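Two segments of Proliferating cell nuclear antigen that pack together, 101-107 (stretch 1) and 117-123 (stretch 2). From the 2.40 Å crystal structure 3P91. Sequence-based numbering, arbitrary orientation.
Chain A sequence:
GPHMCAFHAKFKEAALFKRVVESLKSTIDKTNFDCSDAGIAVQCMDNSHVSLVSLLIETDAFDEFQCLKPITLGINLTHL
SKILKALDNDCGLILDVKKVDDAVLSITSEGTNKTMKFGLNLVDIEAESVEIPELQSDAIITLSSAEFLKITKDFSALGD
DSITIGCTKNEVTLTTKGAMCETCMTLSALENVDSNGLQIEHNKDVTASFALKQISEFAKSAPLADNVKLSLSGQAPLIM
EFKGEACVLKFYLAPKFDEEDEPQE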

# COMPACT_ATOMS: atom_id res chain seq x y z
N ASP A 101 1.34 -4.54 -40.68
CA ASP A 101 0.08 -5.13 -40.22
C ASP A 101 -0.42 -4.59 -38.88
O ASP A 101 -1.40 -5.10 -38.33
N ASP A 102 0.26 -3.58 -38.35
CA ASP A 102 -0.26 -2.83 -37.20
C ASP A 102 -0.15 -3.49 -35.82
O ASP A 102 -0.98 -3.23 -34.95
N ALA A 103 0.87 -4.32 -35.61
CA ALA A 103 1.11 -4.94 -34.31
C ALA A 103 2.59 -5.01 -33.96
O ALA A 103 3.40 -5.46 -34.77
CB ALA A 103 0.47 -6.34 -34.25
N VAL A 104 2.94 -4.57 -32.76
CA VAL A 104 4.29 -4.72 -32.25
C VAL A 104 4.37 -5.90 -31.29
O VAL A 104 3.70 -5.95 -30.26
CB VAL A 104 4.79 -3.44 -31.54
CG1 VAL A 104 3.69 -2.84 -30.71
CG2 VAL A 104 6.03 -3.72 -30.69
N LEU A 105 5.21 -6.86 -31.65
CA LEU A 105 5.37 -8.05 -30.84
C LEU A 105 6.44 -7.85 -29.79
O LEU A 105 7.60 -7.64 -30.13
CB LEU A 105 5.74 -9.22 -31.73
CG LEU A 105 4.62 -9.50 -32.71
CD1 LEU A 105 5.15 -10.20 -33.97
CD2 LEU A 105 3.50 -10.31 -32.02
N SER A 106 6.03 -7.92 -28.53
CA SER A 106 6.96 -7.91 -27.41
C SER A 106 7.18 -9.34 -26.94
O SER A 106 6.24 -10.12 -26.84
CB SER A 106 6.43 -7.05 -26.25
OG SER A 106 5.90 -5.82 -26.71
N ILE A 107 8.43 -9.68 -26.65
CA ILE A 107 8.74 -11.03 -26.23
C ILE A 107 9.68 -11.09 -25.03
O ILE A 107 10.76 -10.50 -25.05
CB ILE A 107 9.32 -11.84 -27.38
CG1 ILE A 107 8.26 -11.98 -28.47
CG2 ILE A 107 9.79 -13.19 -26.89
CD1 ILE A 107 8.57 -13.04 -29.49
N LYS A 117 4.74 -13.91 -25.22
CA LYS A 117 4.64 -13.15 -26.45
C LYS A 117 3.36 -12.35 -26.44
O LYS A 117 2.28 -12.88 -26.19
CB LYS A 117 4.69 -14.07 -27.67
N PHE A 118 3.49 -11.06 -26.69
CA PHE A 118 2.33 -10.19 -26.75
C PHE A 118 2.25 -9.59 -28.13
O PHE A 118 3.27 -9.24 -28.72
CB PHE A 118 2.44 -9.07 -25.73
CG PHE A 118 2.99 -9.51 -24.41
CD1 PHE A 118 2.15 -9.71 -23.32
CD2 PHE A 118 4.35 -9.73 -24.24
CE1 PHE A 118 2.66 -10.11 -22.11
CE2 PHE A 118 4.86 -10.13 -23.03
CZ PHE A 118 4.02 -10.32 -21.96
N GLY A 119 1.04 -9.48 -28.65
CA GLY A 119 0.78 -8.67 -29.83
C GLY A 119 0.08 -7.41 -29.37
O GLY A 119 -1.06 -7.45 -28.95
N LEU A 120 0.79 -6.29 -29.42
CA LEU A 120 0.18 -5.00 -29.11
C LEU A 120 -0.34 -4.33 -30.37
O LEU A 120 0.42 -4.09 -31.31
CB LEU A 120 1.19 -4.08 -28.44
CG LEU A 120 0.75 -2.62 -28.39
CD1 LEU A 120 -0.57 -2.47 -27.63
CD2 LEU A 120 1.84 -1.74 -27.78
N ASN A 121 -1.63 -4.02 -30.39
CA ASN A 121 -2.21 -3.32 -31.53
C ASN A 121 -1.66 -1.91 -31.60
O ASN A 121 -1.69 -1.18 -30.62
CB ASN A 121 -3.73 -3.25 -31.39
CG ASN A 121 -4.37 -4.61 -31.31
OD1 ASN A 121 -3.97 -5.54 -32.00
ND2 ASN A 121 -5.37 -4.74 -30.44
N LEU A 122 -1.15 -1.54 -32.77
CA LEU A 122 -0.64 -0.19 -32.95
C LEU A 122 -1.78 0.77 -33.24
O LEU A 122 -2.89 0.35 -33.59
CB LEU A 122 0.39 -0.14 -34.07
CG LEU A 122 1.61 -1.00 -33.82
CD1 LEU A 122 2.57 -0.96 -34.99
CD2 LEU A 122 2.29 -0.53 -32.56
N VAL A 123 -1.50 2.05 -33.09
CA VAL A 123 -2.50 3.09 -33.27
C VAL A 123 -2.09 4.04 -34.39
O VAL A 123 -0.92 4.08 -34.81
CB VAL A 123 -2.67 3.88 -31.96
CG1 VAL A 123 -3.91 4.75 -32.03
CG2 VAL A 123 -2.75 2.92 -30.78

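How does the contact begin at Lys-117? The two strands, 103-107 and 117-121, run antiparallel, their N-to-C directions 154° apart, and Lys-117 sits across from Ile-107 in a pair that makes no backbone hydrogen bonds of its own. The CA atoms of Lys-117 and Ile-107 are therefore close, at 4.6 Å, and their side chains lie on the same face of the sheet. The Lys-117 side chain is modelled only as far as CB, which comes within 4.2 Å of Ile-107 CG1; nothing can be said of the rest of it. Lys-117 CA also makes a CA-H...O contact with Ser-106 O at 3.4 Å, an approach typical of neighbouring antiparallel strands.

What holds Phe-118 to Ser-106? Both halves of a hydrogen-bonded pair are present. Phe-118 N donates to Ser-106 O at 2.9 Å with a nearly straight N-H...O angle of 170°, while the return bond, from Ser-106 N to Phe-118 O, is 3.1 Å long and more bent, at 143°. Phe-118 O also receives a CA-H...O contact from Leu-105 CA at 3.2 Å, so this one carbonyl meets two successive residues of the facing strand. Both side chains lie on the face opposite that of Lys-117 and Ile-107, and both residues are buried. Ser-106 CB reaches Phe-118 CD2 at 3.9 Å, and Ser-106 O lies at the edge of the ring, near its plane.

Does the lack of a side chain at Gly-119 leave a gap? Leu-105, its partner in the non-hydrogen-bonded register, partly covers this place. The Leu-105 CA-to-CB bond points to the sheet face shared by Lys-117 and Ile-107, but the end of its side chain comes nearer the other strand, bringing Leu-105 CD2 to 3.9 Å from Gly-119 CA. The fit is not so tight as to exclude a CB, for which there is room.

How is the pairing renewed at Leu-120? Leu-120 N donates to Val-104 O at 3.0 Å, and Val-104 N donates back to Leu-120 O at 2.9 Å, with angles of 167° and 151°. Leu-120 O meets Ala-103 CA as well, in a CA-H...O contact of 3.2 Å, repeating the pattern seen at Phe-118. On the face shared with Phe-118 and Ser-106, Val-104 CG1 packs against Leu-120 CB at 3.6 Å.

What closes the contact beyond Leu-120? Asn-121 adds little: it pairs with Ala-103 without hydrogen bonds, CA to CA at 4.6 Å, and is exposed. Leu-122 lies past the end of the strand, yet its N donates to Asp-102 O in the shortest and straightest hydrogen bond of the set, 2.8 Å at 175°. Its CA-to-CB bond points toward stretch 1, and Leu-122 CD2 meets Val-104 CG1 at 3.3 Å, a tight apolar contact. Val-123 then points away and makes no contact.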